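Local coordinates for protein putative acyl-CoA thioester hydrolase HI0827 (Haemophilus influenzae, PDB 1YLI) that probably hydrolyses the thioester bond of a broad range of acyl-coenzyme A substrates, working as a hexamer of hotdog-fold subunits that binds coenzyme A, at residues V98-V103 against Y112-A117; L17-A22 against G75-C80; I92-E97 against F119-V124. All blocks are in the same frame, centred on the assembly; numbering follows the deposited sequence.

Interaction 1: V98-V103 against Y112-A117; sequences VWVKKV and YCVTDA
Tyr112 sets CG between its own backbone N and carbonyl carbon (chi1 59°), which swings the phenol back across the hairpin until it lies alongside Val100, both side chains pointing the same way. CB of Val100 then sits over one face of the ring, 3.9 Å from the centroid of Tyr112 and offset toward the rim, while its CG1 reaches out toward the hydroxyl. On the other side of the sheet, pairing with Trp99 sets CB of Cys113 over the six-membered ring of the indole, 3.7 Å from its centroid and almost on the ring normal; SG, anti to the backbone N (chi1 -178°), lies over the five-membered ring in a sulfur-aromatic contact. The indole is steadied by a bond from NE1 to Glu97.

The backbones run antiparallel. Val100 and Tyr112 form a hydrogen-bonded pair, with Val100 N to Tyr112 O at 2.9 Å and Tyr112 N to Val100 O at 3.1 Å. Trp99 and Cys113 are the non-hydrogen-bonded pair beside it. Further along, Val98 N donates to Thr115 O, and Val98 O accepts from Val114 N. Packing is tight between CG2 of Val100 and CG2 of Val114, only 3.3 Å apart; Val114 also belongs to a coenzyme A pocket.

Beyond the ring, a water links Lys102 NZ, at 2.9 Å, to Tyr112 OH, also at 2.9 Å, accepting from the amine and donating to the phenol oxygen. The carbonyl of Pro71 and this water hold the hydroxyl in position, whereas Val100 CB over one face and a cation-pi contact from Lys70 bear on the turn of the ring. The ammonium group linked through the water would probably polarise the phenol slightly.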
loop_
_atom_site.group_PDB
_atom_site.type_symbol
_atom_site.label_atom_id
_atom_site.label_comp_id
_atom_site.label_asym_id
_atom_site.label_seq_id
_atom_site.Cartn_x
_atom_site.Cartn_y
_atom_site.Cartn_z
ATOM N N VAL B 98 23.253 6.418 1.700
ATOM C CA VAL B 98 22.154 5.998 2.575
ATOM C C VAL B 98 22.689 5.857 3.973
ATOM O O VAL B 98 23.641 5.106 4.210
ATOM C CB VAL B 98 21.506 4.694 2.096
ATOM C CG1 VAL B 98 20.312 4.247 3.032
ATOM C CG2 VAL B 98 20.968 4.917 0.728
ATOM N N TRP B 99 22.126 6.633 4.894
ATOM C CA TRP B 99 22.472 6.582 6.288
ATOM C C TRP B 99 21.282 6.085 7.110
ATOM O O TRP B 99 20.106 6.390 6.786
ATOM C CB TRP B 99 22.872 7.973 6.776
ATOM C CG TRP B 99 24.228 8.351 6.249
ATOM C CD1 TRP B 99 24.523 8.861 5.021
ATOM C CD2 TRP B 99 25.464 8.225 6.950
ATOM N NE1 TRP B 99 25.882 9.102 4.932
ATOM C CE2 TRP B 99 26.478 8.673 6.090
ATOM C CE3 TRP B 99 25.811 7.754 8.229
ATOM C CZ2 TRP B 99 27.812 8.693 6.465
ATOM C CZ3 TRP B 99 27.136 7.763 8.602
ATOM C CH2 TRP B 99 28.120 8.243 7.732
ATOM N N VAL B 100 21.590 5.360 8.192
ATOM C CA VAL B 100 20.577 4.800 9.076
ATOM C C VAL B 100 20.798 5.301 10.489
ATOM O O VAL B 100 21.951 5.387 10.953
ATOM C CB VAL B 100 20.645 3.243 9.041
ATOM C CG1 VAL B 100 19.590 2.614 9.946
ATOM C CG2 VAL B 100 20.399 2.772 7.620
ATOM N N LYS B 101 19.706 5.646 11.179
ATOM C CA LYS B 101 19.724 5.858 12.610
ATOM C C LYS B 101 18.954 4.679 13.265
ATOM O O LYS B 101 17.766 4.438 12.972
ATOM C CB LYS B 101 19.138 7.213 12.973
ATOM C CG LYS B 101 19.170 7.520 14.463
ATOM C CD LYS B 101 18.627 8.907 14.800
ATOM C CE LYS B 101 18.890 9.235 16.299
ATOM N NZ LYS B 101 18.509 10.638 16.617
ATOM N N LYS B 102 19.651 3.930 14.121
ATOM C CA LYS B 102 19.106 2.708 14.673
ATOM C C LYS B 102 17.946 2.976 15.632
ATOM O O LYS B 102 18.068 3.802 16.554
ATOM C CB LYS B 102 20.196 1.983 15.432
ATOM C CG LYS B 102 20.391 0.600 14.962
ATOM C CD LYS B 102 21.836 0.148 15.219
ATOM C CE LYS B 102 22.002 -1.263 14.693
ATOM N NZ LYS B 102 20.735 -2.018 14.860
ATOM N N VAL B 103 16.833 2.277 15.412
ATOM C CA VAL B 103 15.705 2.338 16.344
ATOM C C VAL B 103 15.350 0.954 16.939
ATOM O O VAL B 103 15.156 0.842 18.141
ATOM C CB VAL B 103 14.455 2.918 15.683
ATOM C CG1 VAL B 103 13.248 2.758 16.625
ATOM C CG2 VAL B 103 14.692 4.386 15.300
ATOM N N TYR B 112 24.984 4.836 10.877
ATOM C CA TYR B 112 25.927 4.167 9.998
ATOM C C TYR B 112 25.533 4.334 8.558
ATOM O O TYR B 112 24.386 4.659 8.252
ATOM C CB TYR B 112 26.067 2.674 10.344
ATOM C CG TYR B 112 24.797 1.858 10.287
ATOM C CD1 TYR B 112 23.933 1.814 11.369
ATOM C CD2 TYR B 112 24.473 1.124 9.152
ATOM C CE1 TYR B 112 22.764 1.057 11.338
ATOM C CE2 TYR B 112 23.305 0.340 9.104
ATOM C CZ TYR B 112 22.459 0.310 10.205
ATOM O OH TYR B 112 21.271 -0.455 10.183
ATOM N N CYS B 113 26.500 4.169 7.666
ATOM C CA CYS B 113 26.224 4.270 6.248
ATOM C C CYS B 113 26.081 2.859 5.664
ATOM O O CYS B 113 27.012 2.079 5.722
ATOM C CB CYS B 113 27.349 5.040 5.565
ATOM S SG CYS B 113 27.042 5.245 3.803
ATOM N N VAL B 114 24.906 2.544 5.130
ATOM C CA VAL B 114 24.560 1.254 4.534
ATOM C C VAL B 114 25.163 1.077 3.155
ATOM O O VAL B 114 25.788 0.044 2.859
ATOM C CB VAL B 114 23.026 1.132 4.427
ATOM C CG1 VAL B 114 22.590 -0.080 3.628
ATOM C CG2 VAL B 114 22.504 1.019 5.814
ATOM N N THR B 115 24.983 2.104 2.323
ATOM C CA THR B 115 25.480 2.047 0.955
ATOM C C THR B 115 25.622 3.444 0.370
ATOM O O THR B 115 25.193 4.412 0.975
ATOM C CB THR B 115 24.550 1.188 0.061
ATOM O OG1 THR B 115 25.260 0.854 -1.144
ATOM C CG2 THR B 115 23.212 1.877 -0.261
ATOM N N ASP B 116 26.239 3.532 -0.793
ATOM C CA ASP B 116 26.153 4.731 -1.641
ATOM C C ASP B 116 26.319 4.339 -3.104
ATOM O O ASP B 116 26.862 3.258 -3.410
ATOM C CB ASP B 116 27.180 5.840 -1.245
ATOM C CG ASP B 116 28.646 5.375 -1.279
ATOM O OD1 ASP B 116 29.152 5.024 -2.356
ATOM O OD2 ASP B 116 29.339 5.432 -0.241
ATOM N N ALA B 117 25.884 5.217 -4.002
ATOM C CA ALA B 117 26.061 4.950 -5.432
ATOM C C ALA B 117 25.707 6.178 -6.224
ATOM O O ALA B 117 24.862 6.980 -5.834
ATOM C CB ALA B 117 25.169 3.744 -5.892
HETATM O O HOH W 1 19.567 -1.598 12.271
#

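Interaction 2: L17-A22 against G75-C80; sequences LLRTLA and GDVVCC
Backbone hydrogen bonds carry most of the union between Leu17-Ala22 and Gly75-Cys80, which run antiparallel. Thr20 and Val78 form a hydrogen-bonded pair, with Val78 N to Thr20 O at 2.7 Å and Thr20 N to Val78 O at 2.9 Å. At one end a classic beta bulge sets two residues, Leu17 and Leu18, against the single Cys80: Cys80 O takes a firm bond from Leu17 N at 2.8 Å and a weak one from Leu18 N at 3.4 Å, while Cys80 N returns a bond to Leu18 O. At the other end the pairing outlasts the strands, for Ala22 N meets Asp76 O at 3.0 Å in a nearly straight bond (177°) and Gly75 N donates to Ala22 O.

Contacts of the charged and sulfur-bearing groups gather on the face of Arg19, Leu21, Val77 and Cys79. Arg19 leaves the backbone with CG opposite its N (chi1 -177°), and a bend at chi3 lays the guanidinium flat on Val77, whose CG1 stands over the centre of the group, 3.5 Å from Arg19 CZ. SG of Cys79 lies alongside the same chain, oblique to the guanidinium, 3.7 Å from Arg19 NE and also near CG. Two polar ends find partners elsewhere: Arg19 NH1 bonds to Leu17 O of the second subunit, and Thr20 OG1, on the face of Leu18 and Val78, is hydrogen-bonded to Gln41 OE1 of helix 35-54.

Apolar contacts complete the pairing. CD2 of Leu21 crosses to CG2 of Val77 at 3.9 Å, and methyl CB of Ala22 approaches Val78.

The arginine is thus used twice: its flat face rests on a valine within the chain while an N-H spans the subunit interface, where its charge is probably eased by the carbonyl of Leu17 of the second subunit.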
loop_
_atom_site.group_PDB
_atom_site.type_symbol
_atom_site.label_atom_id
_atom_site.label_comp_id
_atom_site.label_asym_id
_atom_site.label_seq_id
_atom_site.Cartn_x
_atom_site.Cartn_y
_atom_site.Cartn_z
ATOM N N LEU B 17 17.879 14.355 1.171
ATOM C CA LEU B 17 16.849 14.246 0.135
ATOM C C LEU B 17 15.526 13.661 0.736
ATOM O O LEU B 17 14.426 14.220 0.577
ATOM C CB LEU B 17 17.365 13.357 -1.035
ATOM C CG LEU B 17 18.802 13.609 -1.609
ATOM C CD1 LEU B 17 19.305 12.412 -2.430
ATOM C CD2 LEU B 17 18.824 14.779 -2.460
ATOM N N LEU B 18 15.670 12.522 1.417
ATOM C CA LEU B 18 14.558 11.819 2.050
ATOM C C LEU B 18 14.970 11.356 3.443
ATOM O O LEU B 18 16.130 11.002 3.656
ATOM C CB LEU B 18 14.143 10.613 1.194
ATOM C CG LEU B 18 13.414 10.821 -0.125
ATOM C CD1 LEU B 18 13.223 9.478 -0.802
ATOM C CD2 LEU B 18 12.059 11.530 0.046
ATOM N N ARG B 19 14.017 11.407 4.371
ATOM C CA ARG B 19 14.168 10.879 5.736
ATOM C C ARG B 19 12.902 10.077 6.036
ATOM O O ARG B 19 11.806 10.632 6.226
ATOM C CB ARG B 19 14.389 11.992 6.760
ATOM C CG ARG B 19 14.623 11.468 8.187
ATOM C CD ARG B 19 15.164 12.615 9.065
ATOM N NE ARG B 19 16.105 12.166 10.090
ATOM C CZ ARG B 19 15.762 11.672 11.286
ATOM N NH1 ARG B 19 14.478 11.521 11.645
ATOM N NH2 ARG B 19 16.710 11.327 12.148
ATOM N N THR B 20 13.069 8.767 6.050
ATOM C CA THR B 20 11.972 7.809 5.912
ATOM C C THR B 20 12.083 6.755 7.024
ATOM O O THR B 20 13.159 6.288 7.297
ATOM C CB THR B 20 12.147 7.033 4.534
ATOM O OG1 THR B 20 12.356 7.966 3.453
ATOM C CG2 THR B 20 10.935 6.140 4.199
ATOM N N LEU B 21 10.979 6.358 7.632
ATOM C CA LEU B 21 10.982 5.182 8.511
ATOM C C LEU B 21 10.841 3.913 7.685
ATOM O O LEU B 21 9.985 3.864 6.783
ATOM C CB LEU B 21 9.823 5.254 9.494
ATOM C CG LEU B 21 9.907 6.277 10.580
ATOM C CD1 LEU B 21 8.474 6.504 11.170
ATOM C CD2 LEU B 21 10.875 5.770 11.611
ATOM N N ALA B 22 11.651 2.902 7.990
ATOM C CA ALA B 22 11.523 1.555 7.402
ATOM C C ALA B 22 10.263 0.949 7.970
ATOM O O ALA B 22 10.173 0.726 9.178
ATOM C CB ALA B 22 12.757 0.668 7.749
ATOM N N GLY B 75 11.450 -0.018 11.542
ATOM C CA GLY B 75 11.399 1.010 12.565
ATOM C C GLY B 75 12.607 1.924 12.509
ATOM O O GLY B 75 12.572 2.995 13.100
ATOM N N ASP B 76 13.696 1.490 11.857
ATOM C CA ASP B 76 14.907 2.342 11.775
ATOM C C ASP B 76 14.618 3.560 10.864
ATOM O O ASP B 76 13.787 3.472 9.971
ATOM C CB ASP B 76 16.108 1.564 11.188
ATOM C CG ASP B 76 16.674 0.487 12.132
ATOM O OD1 ASP B 76 16.425 0.492 13.361
ATOM O OD2 ASP B 76 17.441 -0.372 11.613
ATOM N N VAL B 77 15.279 4.685 11.114
ATOM C CA VAL B 77 15.174 5.865 10.268
ATOM C C VAL B 77 16.230 5.746 9.178
ATOM O O VAL B 77 17.387 5.432 9.473
ATOM C CB VAL B 77 15.437 7.163 11.051
ATOM C CG1 VAL B 77 15.369 8.374 10.103
ATOM C CG2 VAL B 77 14.438 7.342 12.200
ATOM N N VAL B 78 15.816 5.961 7.925
ATOM C CA VAL B 78 16.644 5.780 6.732
ATOM C C VAL B 78 16.713 7.120 5.938
ATOM O O VAL B 78 15.695 7.704 5.559
ATOM C CB VAL B 78 16.106 4.643 5.838
ATOM C CG1 VAL B 78 17.050 4.432 4.626
ATOM C CG2 VAL B 78 16.000 3.341 6.617
ATOM N N CYS B 79 17.924 7.645 5.793
ATOM C CA CYS B 79 18.175 8.936 5.185
ATOM C C CYS B 79 18.976 8.794 3.888
ATOM O O CYS B 79 19.999 8.089 3.847
ATOM C CB CYS B 79 19.004 9.831 6.132
ATOM S SG CYS B 79 18.189 10.194 7.686
ATOM N N CYS B 80 18.551 9.520 2.859
ATOM C CA CYS B 80 19.291 9.546 1.599
ATOM C C CYS B 80 19.817 10.953 1.486
ATOM O O CYS B 80 19.046 11.895 1.561
ATOM C CB CYS B 80 18.380 9.256 0.422
ATOM S SG CYS B 80 17.825 7.517 0.373
#

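Interaction 3: I92-E97 against F119-V124; sequences IKIKVE and FTFVAV. With COA (coenzyme A), chain H.
Thr120 OG1 receives the ammonium group of Lys93 at 2.8 Å from NZ, a side-chain bond laid over the non-hydrogen-bonded pair these two residues form. The side chains run side by side, and the bend at the end of the lysine (chi4 -67°) folds NZ over onto the hydroxyl. The methyl of Thr120 is on the ligand side, with CG2 3.9 Å from N3A of the coenzyme A adenine. Two residues on, CG2 of Val122 touches the ribose oxygen O4B of coenzyme A at 3.3 Å, and its CB and CG1 meet the pantetheine methyl CDP.

Hydrogen-bonded pairs enclose the lysine-threonine pair: Ile92 with Phe121, joined by Phe121 N to Ile92 O at 2.9 Å, and Ile94 with Phe119, joined by Phe119 N to Ile94 O at 2.8 Å. Their side chains share the opposite face. There CD1 of Ile94 comes to Phe121 CD2 at 3.5 Å, the two side chains crossing at about a right angle, and Val96 CG2 meets Phe119 CD1 at 3.9 Å. Both phenylalanines also rest on helix 35-54, at Met42 and Ala47.

One face of this antiparallel hairpin therefore packs on the long helix, as in a hotdog fold, while the other helps line a coenzyme A pocket.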
loop_
_atom_site.group_PDB
_atom_site.type_symbol
_atom_site.label_atom_id
_atom_site.label_comp_id
_atom_site.label_asym_id
_atom_site.label_seq_id
_atom_site.Cartn_x
_atom_site.Cartn_y
_atom_site.Cartn_z
ATOM N N ILE B 92 22.734 14.417 -15.571
ATOM C CA ILE B 92 23.077 14.873 -14.226
ATOM C C ILE B 92 23.483 13.671 -13.385
ATOM O O ILE B 92 22.745 12.697 -13.289
ATOM C CB ILE B 92 21.878 15.536 -13.489
ATOM C CG1 ILE B 92 21.250 16.634 -14.324
ATOM C CG2 ILE B 92 22.327 16.159 -12.165
ATOM C CD1 ILE B 92 20.089 17.334 -13.599
ATOM N N LYS B 93 24.663 13.741 -12.794
ATOM C CA LYS B 93 25.126 12.634 -11.970
ATOM C C LYS B 93 24.935 13.034 -10.519
ATOM O O LYS B 93 25.416 14.106 -10.107
ATOM C CB LYS B 93 26.583 12.302 -12.286
ATOM C CG LYS B 93 26.724 11.550 -13.588
ATOM C CD LYS B 93 28.143 11.153 -13.842
ATOM C CE LYS B 93 28.297 10.404 -15.149
ATOM N NZ LYS B 93 27.608 9.079 -15.073
ATOM N N ILE B 94 24.189 12.216 -9.774
ATOM C CA ILE B 94 23.984 12.451 -8.333
ATOM C C ILE B 94 24.497 11.269 -7.510
ATOM O O ILE B 94 24.071 10.111 -7.719
ATOM C CB ILE B 94 22.493 12.782 -8.000
ATOM C CG1 ILE B 94 22.139 14.158 -8.549
ATOM C CG2 ILE B 94 22.231 12.808 -6.474
ATOM C CD1 ILE B 94 20.954 14.057 -9.329
ATOM N N LYS B 95 25.443 11.536 -6.616
ATOM C CA LYS B 95 25.840 10.515 -5.633
ATOM C C LYS B 95 24.898 10.510 -4.425
ATOM O O LYS B 95 24.681 11.540 -3.815
ATOM C CB LYS B 95 27.298 10.683 -5.218
ATOM C CG LYS B 95 27.803 9.577 -4.352
ATOM C CD LYS B 95 29.303 9.588 -4.228
ATOM C CE LYS B 95 29.795 8.314 -3.518
ATOM N NZ LYS B 95 31.278 8.446 -3.270
ATOM N N VAL B 96 24.343 9.336 -4.099
ATOM C CA VAL B 96 23.399 9.162 -3.011
ATOM C C VAL B 96 24.056 8.262 -1.987
ATOM O O VAL B 96 24.576 7.184 -2.339
ATOM C CB VAL B 96 22.068 8.507 -3.461
ATOM C CG1 VAL B 96 21.051 8.393 -2.235
ATOM C CG2 VAL B 96 21.432 9.300 -4.649
ATOM N N GLU B 97 24.099 8.752 -0.749
ATOM C CA GLU B 97 24.575 7.974 0.403
ATOM C C GLU B 97 23.342 7.653 1.208
ATOM O O GLU B 97 22.478 8.528 1.375
ATOM C CB GLU B 97 25.507 8.822 1.277
ATOM C CG GLU B 97 26.903 9.027 0.740
ATOM C CD GLU B 97 27.807 9.793 1.700
ATOM O OE1 GLU B 97 27.304 10.419 2.680
ATOM O OE2 GLU B 97 29.032 9.773 1.462
ATOM N N PHE B 119 23.939 7.798 -9.310
ATOM C CA PHE B 119 22.877 7.669 -10.274
ATOM C C PHE B 119 23.078 8.662 -11.404
ATOM O O PHE B 119 23.418 9.824 -11.149
ATOM C CB PHE B 119 21.529 7.937 -9.591
ATOM C CG PHE B 119 21.049 6.799 -8.735
ATOM C CD1 PHE B 119 21.616 6.563 -7.484
ATOM C CD2 PHE B 119 20.049 5.965 -9.172
ATOM C CE1 PHE B 119 21.193 5.490 -6.693
ATOM C CE2 PHE B 119 19.620 4.920 -8.388
ATOM C CZ PHE B 119 20.198 4.681 -7.137
ATOM N N THR B 120 22.855 8.206 -12.644
ATOM C CA THR B 120 22.812 9.105 -13.783
ATOM C C THR B 120 21.385 9.312 -14.253
ATOM O O THR B 120 20.696 8.343 -14.628
ATOM C CB THR B 120 23.651 8.607 -14.944
ATOM O OG1 THR B 120 24.959 8.337 -14.446
ATOM C CG2 THR B 120 23.756 9.700 -16.025
ATOM N N PHE B 121 20.948 10.571 -14.206
ATOM C CA PHE B 121 19.619 10.945 -14.649
ATOM C C PHE B 121 19.738 11.777 -15.914
ATOM O O PHE B 121 20.780 12.398 -16.173
ATOM C CB PHE B 121 18.906 11.794 -13.608
ATOM C CG PHE B 121 18.744 11.135 -12.272
ATOM C CD1 PHE B 121 17.651 10.303 -12.021
ATOM C CD2 PHE B 121 19.644 11.385 -11.236
ATOM C CE1 PHE B 121 17.487 9.721 -10.784
ATOM C CE2 PHE B 121 19.477 10.801 -9.977
ATOM C CZ PHE B 121 18.401 9.955 -9.763
ATOM N N VAL B 122 18.665 11.794 -16.708
ATOM C CA VAL B 122 18.627 12.563 -17.952
ATOM C C VAL B 122 17.365 13.423 -17.926
ATOM O O VAL B 122 16.281 12.927 -17.617
ATOM C CB VAL B 122 18.632 11.662 -19.208
ATOM C CG1 VAL B 122 18.434 12.504 -20.482
ATOM C CG2 VAL B 122 19.948 10.900 -19.343
ATOM N N ALA B 123 17.523 14.706 -18.242
ATOM C CA ALA B 123 16.413 15.629 -18.339
ATOM C C ALA B 123 15.670 15.314 -19.629
ATOM O O ALA B 123 16.285 15.264 -20.703
ATOM C CB ALA B 123 16.941 17.104 -18.324
ATOM N N VAL B 124 14.361 15.071 -19.530
ATOM C CA VAL B 124 13.557 14.695 -20.698
ATOM C C VAL B 124 12.358 15.598 -20.845
ATOM O O VAL B 124 11.975 16.261 -19.889
ATOM C CB VAL B 124 13.061 13.239 -20.632
ATOM C CG1 VAL B 124 14.212 12.271 -20.904
ATOM C CG2 VAL B 124 12.378 12.934 -19.302
HETATM N N1A COA H . 25.290 5.623 -18.934
HETATM C C2A COA H . 25.615 6.897 -18.508
HETATM N N3A COA H . 25.153 7.981 -19.241
HETATM C C4A COA H . 24.365 7.793 -20.349
HETATM C C5A COA H . 24.040 6.511 -20.773
HETATM C C6A COA H . 24.501 5.424 -20.055
HETATM N N6A COA H . 24.007 4.222 -20.350
HETATM N N7A COA H . 23.262 6.590 -21.877
HETATM C C8A COA H . 23.104 7.898 -22.179
HETATM N N9A COA H . 23.776 8.652 -21.247
HETATM C C1B COA H . 23.867 10.106 -21.245
HETATM C C2B COA H . 24.499 10.649 -22.527
HETATM O O2B COA H . 25.902 10.711 -22.464
HETATM C C3B COA H . 23.840 12.011 -22.685
HETATM O O3B COA H . 24.594 12.948 -21.955
HETATM P P3B COA H . 24.685 14.536 -22.154
HETATM O O7A COA H . 25.849 14.766 -23.052
HETATM O O8A COA H . 24.973 15.146 -20.812
HETATM O O9A COA H . 23.426 15.159 -22.710
HETATM C C4B COA H . 22.472 11.797 -22.038
HETATM O O4B COA H . 22.551 10.590 -21.284
HETATM C C5B COA H . 21.362 11.694 -23.085
HETATM O O5B COA H . 21.740 10.724 -24.048
HETATM P P1A COA H . 21.212 10.796 -25.554
HETATM O O1A COA H . 22.170 10.019 -26.435
HETATM O O2A COA H . 21.063 12.223 -26.022
HETATM O O3A COA H . 19.762 10.088 -25.557
HETATM P P2A COA H . 19.649 8.480 -25.596
HETATM O O4A COA H . 20.988 7.897 -25.185
HETATM O O5A COA H . 19.207 7.973 -26.935
HETATM O O6A COA H . 18.558 8.139 -24.482
HETATM C CBP COA H . 17.061 8.476 -22.751
HETATM C CCP COA H . 18.451 8.821 -23.253
HETATM C CDP COA H . 16.930 8.958 -21.323
HETATM C CEP COA H . 16.055 9.270 -23.580
HETATM C CAP COA H . 16.811 6.945 -22.873
HETATM O OAP COA H . 17.943 6.120 -22.628
HETATM C C9P COA H . 15.588 6.412 -22.156
HETATM O O9P COA H . 14.336 7.000 -22.384
HETATM N N8P COA H . 15.734 5.384 -21.333
HETATM C C7P COA H . 14.677 5.007 -20.401
HETATM C C6P COA H . 14.861 5.714 -19.076
HETATM C C5P COA H . 13.846 5.242 -18.068
HETATM O O5P COA H . 12.628 5.354 -18.290
HETATM N N4P COA H . 14.371 4.723 -16.944
HETATM C C3P COA H . 13.624 4.309 -15.772
HETATM C C2P COA H . 12.813 3.021 -15.945
HETATM S S1P COA H . 13.230 2.065 -17.420
#

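Overall arrangement
All three contacts lie in the antiparallel sheet of the hotdog fold, whose strands run in the order 15-21, 77-87, 91-101, 111-123 and 58-67. Interaction 2 joins the first two strands; interactions 1 and 3 are successive parts of the hairpin 91-101/111-123, with interaction 1 nested inside the loop that interaction 3 closes. Along the chain interaction 2 is complete before either opens. Centres of interactions 1 and 2 are about 9 Å apart, and a probable backbone hydrogen bond from Cys79 N to Trp99 O connects them; interaction 3 lies about 19 and 20 Å away, beyond the chain's centre. The hairpin thus contributes to two coenzyme A pockets, one near each end.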